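Local coordinates for oxysterol-binding protein homolog 3 (Saccharomyces cerevisiae, PDB 4IC4), which transfers lipids between membranes without vesicles, carrying them in the hydrophobic pocket of its OSBP-related domain, the part present here, which binds phosphatidylinositol 4-phosphate, at residues T29-I34 / D326-E331; Q73-T78 / C162-T167; P94-S99 / K261-A266; S104-Y109 / M215-E220; W382-K387 / S391-L396. All blocks are in the same frame, centred on the assembly; numbering follows the deposited sequence.

Contact 1: residues T29-I34 / D326-E331; sequences TRRNDI and DIRAYE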
# COMPACT_ATOMS: atom_id res chain seq x y z
N THR A 29 3.69 -1.18 22.58
CA THR A 29 5.03 -0.73 22.24
C THR A 29 5.40 -1.39 20.92
O THR A 29 5.31 -2.61 20.79
CB THR A 29 6.06 -1.16 23.31
OG1 THR A 29 5.67 -0.63 24.58
CG2 THR A 29 7.44 -0.65 22.96
N ARG A 30 5.81 -0.59 19.94
CA ARG A 30 6.19 -1.13 18.64
C ARG A 30 7.70 -0.98 18.44
O ARG A 30 8.34 -0.10 19.04
CB ARG A 30 5.41 -0.43 17.53
CG ARG A 30 3.90 -0.68 17.64
CD ARG A 30 3.11 0.03 16.55
NE ARG A 30 1.67 -0.11 16.78
CZ ARG A 30 0.98 -1.23 16.56
NH1 ARG A 30 1.59 -2.31 16.08
NH2 ARG A 30 -0.31 -1.26 16.84
N ARG A 31 8.27 -1.84 17.61
CA ARG A 31 9.71 -1.82 17.39
C ARG A 31 10.23 -0.56 16.71
O ARG A 31 11.33 -0.11 17.02
CB ARG A 31 10.16 -3.07 16.62
CG ARG A 31 9.50 -3.29 15.26
CD ARG A 31 9.83 -4.68 14.73
NE ARG A 31 9.39 -4.84 13.35
CZ ARG A 31 9.57 -5.94 12.62
NH1 ARG A 31 10.19 -6.99 13.15
NH2 ARG A 31 9.17 -5.98 11.36
N ASN A 32 9.45 0.01 15.79
CA ASN A 32 9.85 1.23 15.08
C ASN A 32 11.23 1.10 14.46
O ASN A 32 11.95 2.09 14.31
CB ASN A 32 9.85 2.42 16.05
CG ASN A 32 8.48 2.68 16.65
OD1 ASN A 32 7.50 2.82 15.93
ND2 ASN A 32 8.42 2.75 17.98
N ASP A 33 11.59 -0.12 14.08
CA ASP A 33 12.90 -0.37 13.51
C ASP A 33 12.96 -1.80 12.98
O ASP A 33 12.11 -2.63 13.32
CB ASP A 33 13.97 -0.16 14.60
CG ASP A 33 15.39 -0.22 14.07
OD1 ASP A 33 15.65 0.31 12.98
OD2 ASP A 33 16.25 -0.80 14.77
N ILE A 34 13.94 -2.07 12.13
CA ILE A 34 14.15 -3.39 11.56
C ILE A 34 15.64 -3.64 11.42
O ILE A 34 16.43 -2.69 11.41
CB ILE A 34 13.54 -3.55 10.15
CG1 ILE A 34 14.04 -2.43 9.23
CG2 ILE A 34 12.03 -3.62 10.23
CD1 ILE A 34 13.86 -2.73 7.76
N ASP A 326 9.50 -17.09 4.70
CA ASP A 326 10.50 -16.49 3.84
C ASP A 326 10.68 -15.01 4.17
O ASP A 326 11.81 -14.53 4.27
CB ASP A 326 10.15 -16.70 2.36
CG ASP A 326 8.73 -16.27 2.00
OD1 ASP A 326 7.88 -16.03 2.89
OD2 ASP A 326 8.45 -16.21 0.78
N ILE A 327 9.58 -14.31 4.38
CA ILE A 327 9.66 -12.90 4.73
C ILE A 327 10.35 -12.74 6.08
O ILE A 327 11.20 -11.86 6.26
CB ILE A 327 8.26 -12.24 4.80
CG1 ILE A 327 7.56 -12.35 3.44
CG2 ILE A 327 8.40 -10.78 5.24
CD1 ILE A 327 6.22 -11.62 3.36
N ARG A 328 10.01 -13.60 7.04
CA ARG A 328 10.60 -13.53 8.37
C ARG A 328 12.09 -13.82 8.37
O ARG A 328 12.87 -13.09 8.97
CB ARG A 328 9.89 -14.49 9.33
CG ARG A 328 10.36 -14.38 10.78
CD ARG A 328 10.02 -13.02 11.36
NE ARG A 328 8.58 -12.79 11.35
CZ ARG A 328 8.00 -11.62 11.57
NH1 ARG A 328 8.73 -10.54 11.82
NH2 ARG A 328 6.68 -11.52 11.55
N ALA A 329 12.48 -14.89 7.69
CA ALA A 329 13.89 -15.26 7.62
C ALA A 329 14.69 -14.14 6.95
O ALA A 329 15.79 -13.80 7.40
CB ALA A 329 14.06 -16.56 6.85
N TYR A 330 14.13 -13.56 5.89
CA TYR A 330 14.78 -12.48 5.16
C TYR A 330 14.92 -11.25 6.05
O TYR A 330 15.97 -10.60 6.06
CB TYR A 330 13.95 -12.13 3.92
CG TYR A 330 14.63 -11.17 2.96
CD1 TYR A 330 15.82 -11.53 2.32
CD2 TYR A 330 14.06 -9.93 2.66
CE1 TYR A 330 16.42 -10.67 1.40
CE2 TYR A 330 14.66 -9.07 1.75
CZ TYR A 330 15.84 -9.44 1.12
OH TYR A 330 16.41 -8.60 0.19
N GLU A 331 13.87 -10.94 6.79
CA GLU A 331 13.89 -9.80 7.69
C GLU A 331 15.01 -9.95 8.71
O GLU A 331 15.72 -8.99 9.02
CB GLU A 331 12.54 -9.68 8.42
CG GLU A 331 12.49 -8.57 9.46
CD GLU A 331 11.19 -8.56 10.25
OE1 GLU A 331 10.15 -8.13 9.70
OE2 GLU A 331 11.20 -8.99 11.42
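R31 and E331 close a salt bridge in which the guanidinium presents both terminal nitrogens end-on, one to each carboxylate oxygen. NH1 of R31 donates to OE2 of E331 at 2.8 Å, and NH2 of R31 reaches OE1 of E331 at 2.9 Å. Both oxygens lie close to the guanidinium plane, yet the two groups are not coplanar: their planes stand 66° apart, so the donors arrive from above the carboxylate. R328, one turn before E331 on its helix, adds a weak bond from NH1 to E331 OE2 at 2.9 Å; two arginines thus converge on one largely buried acid. An extended chain from CG to NE carries R31 across to the helix, while R328 bends at chi2 and chi3 to bring its end back. Further out, R31 NE is held by A303 O, and R328 NH2 by the carbonyls of N306 and R322. Were R31 an alanine, E331 would probably lose both strong bonds and its main charged mate, and the loop this tie to the helix. The bridge thus joins the loop before helix 44-50 to helix 325-331, beside helix 300-305, while D326 and Y330 of helix 325-331 rest against helix 335-354.

Contact 2: residues Q73-T78 / C162-T167; sequences QLISET and CSYTVT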
# COMPACT_ATOMS: atom_id res chain seq x y z
N GLN A 73 1.04 -5.73 2.76
CA GLN A 73 1.59 -4.81 3.75
C GLN A 73 1.96 -3.47 3.10
O GLN A 73 1.71 -2.41 3.67
CB GLN A 73 2.79 -5.46 4.44
CG GLN A 73 2.36 -6.65 5.32
CD GLN A 73 3.51 -7.47 5.87
OE1 GLN A 73 4.39 -7.91 5.12
NE2 GLN A 73 3.50 -7.69 7.18
N LEU A 74 2.52 -3.52 1.89
CA LEU A 74 2.88 -2.30 1.18
C LEU A 74 1.66 -1.41 0.95
O LEU A 74 1.68 -0.22 1.24
CB LEU A 74 3.51 -2.62 -0.18
CG LEU A 74 3.64 -1.40 -1.10
CD1 LEU A 74 4.68 -0.45 -0.52
CD2 LEU A 74 4.03 -1.83 -2.50
N ILE A 75 0.59 -2.00 0.42
CA ILE A 75 -0.60 -1.21 0.15
C ILE A 75 -1.24 -0.69 1.44
O ILE A 75 -1.89 0.36 1.44
CB ILE A 75 -1.60 -2.02 -0.69
CG1 ILE A 75 -0.95 -2.34 -2.04
CG2 ILE A 75 -2.89 -1.23 -0.89
CD1 ILE A 75 -1.81 -3.20 -2.96
N SER A 76 -1.02 -1.39 2.55
CA SER A 76 -1.56 -0.93 3.84
C SER A 76 -0.91 0.38 4.26
O SER A 76 -1.45 1.09 5.12
CB SER A 76 -1.32 -1.98 4.93
OG SER A 76 -2.10 -3.14 4.68
N GLU A 77 0.24 0.70 3.68
CA GLU A 77 0.92 1.95 4.01
C GLU A 77 0.11 3.13 3.48
O GLU A 77 0.38 4.29 3.83
CB GLU A 77 2.34 1.96 3.43
CG GLU A 77 3.24 0.93 4.10
CD GLU A 77 4.66 0.93 3.57
OE1 GLU A 77 5.41 1.90 3.85
OE2 GLU A 77 5.03 -0.04 2.88
N THR A 78 -0.88 2.84 2.65
CA THR A 78 -1.78 3.86 2.14
C THR A 78 -2.45 4.53 3.34
O THR A 78 -2.89 5.68 3.26
CB THR A 78 -2.88 3.23 1.24
OG1 THR A 78 -2.29 2.78 0.01
CG2 THR A 78 -3.98 4.24 0.92
N CYS A 162 -13.04 2.56 4.39
CA CYS A 162 -12.51 2.60 3.04
C CYS A 162 -12.39 1.20 2.46
O CYS A 162 -11.95 0.28 3.14
CB CYS A 162 -11.14 3.29 3.05
SG CYS A 162 -10.52 3.76 1.43
N SER A 163 -12.80 1.05 1.20
CA SER A 163 -12.73 -0.22 0.50
C SER A 163 -11.83 -0.01 -0.72
O SER A 163 -11.78 1.08 -1.29
CB SER A 163 -14.12 -0.67 0.07
OG SER A 163 -14.71 0.29 -0.79
N TYR A 164 -11.13 -1.07 -1.12
CA TYR A 164 -10.22 -0.97 -2.24
C TYR A 164 -9.97 -2.34 -2.85
O TYR A 164 -9.64 -3.28 -2.14
CB TYR A 164 -8.90 -0.37 -1.72
CG TYR A 164 -7.84 0.05 -2.74
CD1 TYR A 164 -8.19 0.55 -4.00
CD2 TYR A 164 -6.49 0.09 -2.36
CE1 TYR A 164 -7.22 1.09 -4.85
CE2 TYR A 164 -5.52 0.63 -3.19
CZ TYR A 164 -5.88 1.13 -4.43
OH TYR A 164 -4.91 1.70 -5.22
N THR A 165 -10.17 -2.45 -4.16
CA THR A 165 -9.91 -3.68 -4.89
C THR A 165 -8.86 -3.22 -5.88
O THR A 165 -9.14 -2.38 -6.75
CB THR A 165 -11.17 -4.19 -5.63
OG1 THR A 165 -12.16 -4.57 -4.66
CG2 THR A 165 -10.82 -5.39 -6.49
N VAL A 166 -7.65 -3.76 -5.77
CA VAL A 166 -6.57 -3.28 -6.62
C VAL A 166 -5.69 -4.32 -7.29
O VAL A 166 -5.42 -5.39 -6.74
CB VAL A 166 -5.68 -2.34 -5.79
CG1 VAL A 166 -5.09 -3.10 -4.61
CG2 VAL A 166 -4.58 -1.77 -6.65
N THR A 167 -5.25 -3.97 -8.49
CA THR A 167 -4.36 -4.81 -9.27
C THR A 167 -3.19 -3.94 -9.70
O THR A 167 -3.36 -3.02 -10.50
CB THR A 167 -5.04 -5.35 -10.55
OG1 THR A 167 -6.04 -6.31 -10.18
CG2 THR A 167 -4.01 -6.02 -11.46
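I75 of helix 71-76 packs onto Y164 and V166 of strand 160-172, setting the helix against the antiparallel beta barrel of the OSBP-related domain. The contact is apolar and buried, each branch of the isoleucine having its own partner. CD1 of I75 and CG1 of V166 meet tip to tip at 3.7 Å. The other branch, CG2, lies at the edge of the Y164 ring, 4.0 Å from CE2 of Y164, with the two side chains crossing at about a right angle. CG2 anti to the backbone N and CG1 anti to the carbonyl carbon (chi1 -63°) send the branches apart. Within the strand, CB of V166 lies over the ring's rim, so valine holds a face and isoleucine an edge. F153 of strand 150-157 also touches I75. On the helical side, the I75 carbonyl takes two bonds that support the turn: T78 N donates to I75 O at 2.9 Å, and T78 OG1 meets that oxygen at 2.8 Å, in the carbonyl plane on a lone pair.

Contact 3: residues P94-S99 / K261-A266; sequences PITFVS and KKETLA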
# COMPACT_ATOMS: atom_id res chain seq x y z
N PRO A 94 -13.80 19.03 3.88
CA PRO A 94 -13.22 17.69 3.91
C PRO A 94 -12.36 17.24 2.74
O PRO A 94 -11.36 16.55 2.94
CB PRO A 94 -14.45 16.79 4.09
CG PRO A 94 -15.54 17.57 3.41
CD PRO A 94 -15.27 18.96 3.92
N ILE A 95 -12.71 17.61 1.51
CA ILE A 95 -11.92 17.16 0.38
C ILE A 95 -10.48 17.66 0.43
O ILE A 95 -9.60 17.07 -0.20
CB ILE A 95 -12.57 17.56 -0.98
CG1 ILE A 95 -12.05 16.64 -2.09
CG2 ILE A 95 -12.27 19.01 -1.31
CD1 ILE A 95 -12.84 16.70 -3.39
N THR A 96 -10.22 18.72 1.18
CA THR A 96 -8.85 19.23 1.29
C THR A 96 -8.00 18.18 2.01
O THR A 96 -6.88 17.89 1.59
CB THR A 96 -8.77 20.55 2.08
OG1 THR A 96 -9.35 20.37 3.38
CG2 THR A 96 -9.51 21.66 1.36
N PHE A 97 -8.55 17.61 3.07
CA PHE A 97 -7.83 16.61 3.84
C PHE A 97 -7.84 15.24 3.17
O PHE A 97 -6.89 14.47 3.29
CB PHE A 97 -8.38 16.55 5.26
CG PHE A 97 -8.22 17.84 6.01
CD1 PHE A 97 -9.18 18.84 5.92
CD2 PHE A 97 -7.06 18.10 6.73
CE1 PHE A 97 -8.98 20.08 6.52
CE2 PHE A 97 -6.84 19.34 7.33
CZ PHE A 97 -7.81 20.33 7.22
N VAL A 98 -8.92 14.94 2.46
CA VAL A 98 -8.99 13.67 1.74
C VAL A 98 -7.93 13.72 0.64
O VAL A 98 -7.27 12.72 0.36
CB VAL A 98 -10.39 13.43 1.12
CG1 VAL A 98 -10.37 12.18 0.26
CG2 VAL A 98 -11.42 13.29 2.22
N SER A 99 -7.75 14.89 0.03
CA SER A 99 -6.75 15.04 -1.02
C SER A 99 -5.35 14.83 -0.43
O SER A 99 -4.51 14.17 -1.04
CB SER A 99 -6.85 16.43 -1.64
OG SER A 99 -8.08 16.59 -2.32
N LYS A 261 -15.96 27.33 -1.03
CA LYS A 261 -15.28 28.11 -2.06
C LYS A 261 -14.05 27.42 -2.65
O LYS A 261 -13.57 26.42 -2.11
CB LYS A 261 -14.86 29.47 -1.49
CG LYS A 261 -16.02 30.36 -1.04
CD LYS A 261 -16.54 31.27 -2.15
CE LYS A 261 -17.08 30.51 -3.36
NZ LYS A 261 -16.01 29.92 -4.20
N LYS A 262 -13.56 27.95 -3.76
CA LYS A 262 -12.40 27.40 -4.43
C LYS A 262 -11.14 27.64 -3.61
O LYS A 262 -10.94 28.73 -3.07
CB LYS A 262 -12.24 28.02 -5.82
CG LYS A 262 -13.37 27.69 -6.78
CD LYS A 262 -13.13 28.29 -8.15
CE LYS A 262 -14.25 27.95 -9.11
NZ LYS A 262 -14.02 28.51 -10.47
N GLU A 263 -10.29 26.62 -3.53
CA GLU A 263 -9.06 26.71 -2.77
C GLU A 263 -7.94 26.02 -3.53
O GLU A 263 -8.18 25.20 -4.41
CB GLU A 263 -9.24 26.05 -1.41
CG GLU A 263 -10.37 26.62 -0.57
CD GLU A 263 -10.65 25.80 0.68
OE1 GLU A 263 -11.04 24.62 0.54
OE2 GLU A 263 -10.47 26.34 1.79
N THR A 264 -6.70 26.36 -3.17
CA THR A 264 -5.54 25.76 -3.80
C THR A 264 -4.55 25.32 -2.73
O THR A 264 -4.37 25.99 -1.72
CB THR A 264 -4.85 26.74 -4.76
OG1 THR A 264 -5.76 27.09 -5.83
CG2 THR A 264 -3.61 26.12 -5.36
N LEU A 265 -3.93 24.17 -2.97
CA LEU A 265 -2.95 23.62 -2.03
C LEU A 265 -1.65 23.40 -2.80
O LEU A 265 -1.66 23.23 -4.02
CB LEU A 265 -3.44 22.28 -1.47
CG LEU A 265 -4.90 22.16 -1.03
CD1 LEU A 265 -5.14 20.73 -0.54
CD2 LEU A 265 -5.22 23.16 0.08
N ALA A 266 -0.53 23.40 -2.08
CA ALA A 266 0.76 23.18 -2.71
C ALA A 266 1.75 22.59 -1.73
O ALA A 266 1.68 22.82 -0.53
CB ALA A 266 1.30 24.50 -3.26
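The flat carboxylate of E263 comes up to the methyl of T96 through a single oxygen, OE1, which lies 3.4 Å from T96 CG2, while OE2 stays 4.8 Å from T96 CG2. This is helix-on-barrel packing: helix 94-104 runs past strand 263-268 of the antiparallel beta barrel in the OSBP-related domain. The second flat group, the peptide carbonyl of T96, has CD1 of L265 4.0 Å from its oxygen. T96 therefore serves as the helix residue for both strand side chains, with its methyl toward the acid and its carbonyl beside the leucine. The CG2 methyl is anti to the carbonyl carbon, and this leaves OG1 turned back to bond the carbonyl of D93 in the preceding turn. Glutamate and threonine cross at a slant, E263 reaching over with its chain extended beyond CG. Contact across the gap is thus by van der Waals packing. I95 and S99, one helical turn apart, both touch I252 on the adjoining strand 247-253, extending the seat of the helix. S99 OG, also bonded to S231 OG, donates to I95 O at 2.7 Å, tilted 25° from the carbonyl plane, while S99 N reaches that oxygen from the opposite face at 2.9 Å.

Contact 4: residues S104-Y109 / M215-E220; sequences SFLSIY and MEPVNE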
# COMPACT_ATOMS: atom_id res chain seq x y z
N SER A 104 -0.51 11.46 0.27
CA SER A 104 0.43 11.07 1.31
C SER A 104 1.19 9.76 1.14
O SER A 104 2.36 9.68 1.52
CB SER A 104 -0.24 11.07 2.69
OG SER A 104 -1.23 10.06 2.79
N PHE A 105 0.55 8.74 0.57
CA PHE A 105 1.22 7.46 0.42
C PHE A 105 2.51 7.54 -0.40
O PHE A 105 3.41 6.73 -0.22
CB PHE A 105 0.28 6.42 -0.20
CG PHE A 105 0.23 6.48 -1.69
CD1 PHE A 105 -0.48 7.49 -2.34
CD2 PHE A 105 0.93 5.56 -2.46
CE1 PHE A 105 -0.50 7.57 -3.73
CE2 PHE A 105 0.92 5.63 -3.86
CZ PHE A 105 0.21 6.64 -4.49
N LEU A 106 2.59 8.52 -1.30
CA LEU A 106 3.79 8.67 -2.13
C LEU A 106 5.04 8.91 -1.31
O LEU A 106 6.14 8.55 -1.73
CB LEU A 106 3.61 9.83 -3.11
CG LEU A 106 2.58 9.65 -4.22
CD1 LEU A 106 2.34 10.99 -4.90
CD2 LEU A 106 3.08 8.61 -5.21
N SER A 107 4.87 9.51 -0.13
CA SER A 107 5.99 9.84 0.74
C SER A 107 6.88 8.68 1.17
O SER A 107 8.01 8.90 1.62
CB SER A 107 5.48 10.57 1.99
OG SER A 107 4.66 9.74 2.79
N ILE A 108 6.40 7.44 1.06
CA ILE A 108 7.24 6.32 1.47
C ILE A 108 8.43 6.15 0.55
O ILE A 108 9.37 5.42 0.87
CB ILE A 108 6.45 4.97 1.54
CG1 ILE A 108 5.94 4.58 0.15
CG2 ILE A 108 5.31 5.09 2.54
CD1 ILE A 108 5.33 3.18 0.11
N TYR A 109 8.41 6.83 -0.59
CA TYR A 109 9.50 6.74 -1.55
C TYR A 109 10.43 7.94 -1.49
O TYR A 109 11.26 8.13 -2.38
CB TYR A 109 8.93 6.60 -2.97
CG TYR A 109 8.08 5.36 -3.14
CD1 TYR A 109 8.64 4.10 -3.01
CD2 TYR A 109 6.71 5.47 -3.39
CE1 TYR A 109 7.86 2.95 -3.13
CE2 TYR A 109 5.91 4.32 -3.51
CZ TYR A 109 6.50 3.07 -3.37
OH TYR A 109 5.74 1.92 -3.46
N MET A 215 11.88 6.97 -7.73
CA MET A 215 10.51 7.03 -8.23
C MET A 215 9.93 8.42 -8.07
O MET A 215 10.31 9.16 -7.17
CB MET A 215 9.63 6.03 -7.49
CG MET A 215 9.85 4.59 -7.88
SD MET A 215 8.92 3.45 -6.84
CE MET A 215 7.24 3.93 -7.23
N GLU A 216 9.00 8.76 -8.95
CA GLU A 216 8.35 10.06 -8.89
C GLU A 216 6.97 9.95 -9.53
O GLU A 216 6.76 9.19 -10.49
CB GLU A 216 9.18 11.12 -9.61
CG GLU A 216 9.18 11.01 -11.13
CD GLU A 216 10.07 12.05 -11.80
OE1 GLU A 216 9.91 12.26 -13.02
OE2 GLU A 216 10.93 12.64 -11.12
N PRO A 217 5.99 10.69 -9.00
CA PRO A 217 4.64 10.66 -9.56
C PRO A 217 4.63 11.48 -10.84
O PRO A 217 5.46 12.37 -11.02
CB PRO A 217 3.79 11.29 -8.46
CG PRO A 217 4.73 12.29 -7.87
CD PRO A 217 6.03 11.53 -7.79
N VAL A 218 3.70 11.17 -11.74
CA VAL A 218 3.59 11.90 -13.00
C VAL A 218 2.15 12.21 -13.34
O VAL A 218 1.22 11.67 -12.74
CB VAL A 218 4.21 11.10 -14.17
CG1 VAL A 218 5.70 10.91 -13.95
CG2 VAL A 218 3.52 9.74 -14.30
N ASN A 219 1.97 13.10 -14.32
CA ASN A 219 0.65 13.49 -14.77
C ASN A 219 -0.21 14.09 -13.66
O ASN A 219 0.27 14.91 -12.88
CB ASN A 219 -0.06 12.28 -15.40
CG ASN A 219 0.61 11.81 -16.67
OD1 ASN A 219 0.34 10.71 -17.16
ND2 ASN A 219 1.49 12.64 -17.22
N GLU A 220 -1.46 13.67 -13.58
CA GLU A 220 -2.38 14.20 -12.59
C GLU A 220 -3.45 13.17 -12.23
O GLU A 220 -3.51 12.10 -12.83
CB GLU A 220 -3.07 15.44 -13.16
CG GLU A 220 -3.99 15.13 -14.33
CD GLU A 220 -3.90 16.15 -15.45
OE1 GLU A 220 -4.19 17.34 -15.20
OE2 GLU A 220 -3.54 15.76 -16.58
O HOH W 1 11.87 8.29 -5.10
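M215 lays its thioether over the ring of Y109, a Met-aromatic contact between barrel strand 214-225 and the 3-10 turn that follows helix 94-104. This is the tight part of the interface. SD of M215 sits 4.0 Å from the Y109 ring centroid, and its methyl CE is also 4.0 Å from that centroid, only 11° off the ring normal, so sulfur and methyl share one face, CE being a CH-pi partner. A bend at chi3 (63°) turns CE over the centre of the ring. CG1 of I108 covers the opposite face, so the tyrosine is sandwiched between the methionine thioether and the isoleucine. A second apolar pair, CD1 of L106 against CB of P217 at 3.9 Å, prolongs the packing along the strand; F235 of strand 230-235 touches both residues. The looser side is at the backbone of Y109 and M215, whose CA atoms are 6.8 Å apart. There the main chains are joined through one water instead of directly. Past P217 the chain takes no part in the contact, and N219 and E220 are exposed. The water donates to Y109 O at 2.8 Å and accepts from M215 N at 2.9 Å.

Contact 5: residues W382-K387 / S391-L396; sequences WERRKK and SDISQL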
# COMPACT_ATOMS: atom_id res chain seq x y z
N TRP A 382 -13.48 -10.30 11.23
CA TRP A 382 -13.48 -9.78 12.59
C TRP A 382 -14.33 -10.59 13.56
O TRP A 382 -14.01 -10.65 14.75
CB TRP A 382 -13.88 -8.31 12.58
CG TRP A 382 -12.91 -7.48 11.78
CD1 TRP A 382 -13.17 -6.82 10.61
CD2 TRP A 382 -11.51 -7.28 12.05
NE1 TRP A 382 -12.02 -6.22 10.14
CE2 TRP A 382 -10.99 -6.50 11.00
CE3 TRP A 382 -10.66 -7.70 13.08
CZ2 TRP A 382 -9.64 -6.11 10.95
CZ3 TRP A 382 -9.31 -7.32 13.03
CH2 TRP A 382 -8.82 -6.53 11.97
N GLU A 383 -15.40 -11.22 13.08
CA GLU A 383 -16.21 -12.05 13.97
C GLU A 383 -15.45 -13.33 14.31
O GLU A 383 -15.44 -13.76 15.47
CB GLU A 383 -17.57 -12.37 13.34
CG GLU A 383 -18.56 -11.21 13.42
CD GLU A 383 -18.77 -10.72 14.85
OE1 GLU A 383 -19.14 -11.54 15.72
OE2 GLU A 383 -18.55 -9.52 15.11
N ARG A 384 -14.81 -13.93 13.31
CA ARG A 384 -14.02 -15.15 13.52
C ARG A 384 -12.89 -14.89 14.51
O ARG A 384 -12.62 -15.69 15.41
CB ARG A 384 -13.40 -15.62 12.20
CG ARG A 384 -14.32 -16.31 11.21
CD ARG A 384 -13.61 -16.34 9.84
NE ARG A 384 -14.27 -17.14 8.81
CZ ARG A 384 -14.11 -18.45 8.65
NH1 ARG A 384 -14.74 -19.08 7.68
NH2 ARG A 384 -13.32 -19.13 9.47
N ARG A 385 -12.20 -13.77 14.32
CA ARG A 385 -11.07 -13.41 15.16
C ARG A 385 -11.40 -13.40 16.65
O ARG A 385 -10.59 -13.80 17.48
CB ARG A 385 -10.54 -12.04 14.74
CG ARG A 385 -9.15 -11.71 15.26
CD ARG A 385 -8.75 -10.31 14.80
NE ARG A 385 -7.36 -9.97 15.06
CZ ARG A 385 -6.84 -9.68 16.25
NH1 ARG A 385 -7.61 -9.69 17.34
NH2 ARG A 385 -5.56 -9.36 16.35
N LYS A 386 -12.61 -12.96 16.97
CA LYS A 386 -13.06 -12.87 18.36
C LYS A 386 -13.05 -14.23 19.06
O LYS A 386 -12.88 -14.31 20.27
CB LYS A 386 -14.46 -12.27 18.39
CG LYS A 386 -14.82 -11.55 19.67
CD LYS A 386 -16.06 -10.69 19.46
CE LYS A 386 -15.87 -9.72 18.30
NZ LYS A 386 -17.08 -8.87 18.04
N LYS A 387 -13.22 -15.30 18.29
CA LYS A 387 -13.26 -16.64 18.86
C LYS A 387 -12.23 -17.61 18.27
O LYS A 387 -12.38 -18.82 18.41
CB LYS A 387 -14.66 -17.23 18.70
CG LYS A 387 -15.77 -16.41 19.35
CD LYS A 387 -17.14 -17.03 19.11
CE LYS A 387 -17.49 -17.08 17.63
NZ LYS A 387 -18.80 -17.74 17.39
N SER A 391 -10.65 -22.97 12.12
CA SER A 391 -10.53 -24.40 11.84
C SER A 391 -10.67 -24.81 10.38
O SER A 391 -10.14 -25.85 9.97
CB SER A 391 -11.54 -25.19 12.68
OG SER A 391 -11.26 -25.04 14.06
N ASP A 392 -11.37 -24.00 9.59
CA ASP A 392 -11.58 -24.30 8.18
C ASP A 392 -10.58 -23.59 7.27
O ASP A 392 -10.71 -23.62 6.04
CB ASP A 392 -13.01 -23.92 7.78
CG ASP A 392 -13.31 -22.45 8.01
OD1 ASP A 392 -12.86 -21.90 9.03
OD2 ASP A 392 -14.00 -21.85 7.16
N ILE A 393 -9.59 -22.94 7.88
CA ILE A 393 -8.57 -22.22 7.13
C ILE A 393 -7.34 -23.12 6.98
O ILE A 393 -6.73 -23.51 7.97
CB ILE A 393 -8.16 -20.93 7.86
CG1 ILE A 393 -9.39 -20.05 8.11
CG2 ILE A 393 -7.10 -20.19 7.05
CD1 ILE A 393 -10.14 -19.64 6.86
N SER A 394 -6.99 -23.44 5.74
CA SER A 394 -5.85 -24.30 5.48
C SER A 394 -4.52 -23.58 5.63
O SER A 394 -4.46 -22.34 5.60
CB SER A 394 -5.94 -24.88 4.07
OG SER A 394 -5.82 -23.85 3.10
N GLN A 395 -3.46 -24.36 5.79
CA GLN A 395 -2.11 -23.82 5.91
C GLN A 395 -1.54 -23.70 4.50
O GLN A 395 -1.43 -24.69 3.78
CB GLN A 395 -1.24 -24.76 6.75
CG GLN A 395 -1.71 -24.92 8.18
CD GLN A 395 -1.39 -23.72 9.04
OE1 GLN A 395 -1.95 -23.55 10.12
NE2 GLN A 395 -0.48 -22.87 8.57
N LEU A 396 -1.18 -22.48 4.10
CA LEU A 396 -0.63 -22.26 2.77
C LEU A 396 0.82 -22.73 2.70
O LEU A 396 1.36 -22.97 1.61
CB LEU A 396 -0.73 -20.78 2.40
CG LEU A 396 -2.15 -20.20 2.40
CD1 LEU A 396 -2.09 -18.70 2.15
CD2 LEU A 396 -2.99 -20.89 1.32
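Helix 381-386, near the C-terminus of the chain, is tied to the following loop by a bidentate salt bridge between R384 and D392. The guanidinium meets the carboxylate end-on: NH1 of R384 donates to OD2 of D392 at 2.9 Å, and NH2 of R384 to OD1 of D392 at 2.8 Å. The bonds are nearly straight, 167° and 176°, and each oxygen uses its syn lone pair. Both groups lie nearly in one plane, 8° apart. The R384 chain, extended from CG to NE, carries the group there. CD1 of I393 comes over one face of the guanidinium, 4.1 Å from NH2 of R384. R384 NE also bonds the K379 carbonyl and R384 NH2 that of D389, fixing the group's rotation; the Y363 side chain touches both R384 and I393. A leucine in place of R384 would probably leave D392 without its charged mate and those carbonyls without their arginine donors. The arrangement is the coplanar, end-on arginine–carboxylate pair, here holding the loop after a helix against that helix.

In the fold
Contacts 2, 3 and 4 press helix or turn residues onto strands of the barrel, and all three are buried, contact 2 lying deepest, its centre about 5 Å from that of the chain. Contacts 2 and 4 rely on apolar packing, contact 4 adding a thioether on a ring and a bridging water; contact 3 sets methyl groups against oxygens. Contacts 2 and 4 touch directly, L74 CD1 meeting I108 CD1 at 3.7 Å, while contacts 3 and 4 share helix 94-104 and its following turn. Contacts 1 and 5 are only partly buried, though contact 3 is about as peripheral as contact 5, and use arginine–carboxylate pairs to hold flanking segments: one the N-terminal loop, the other the C-terminal tail.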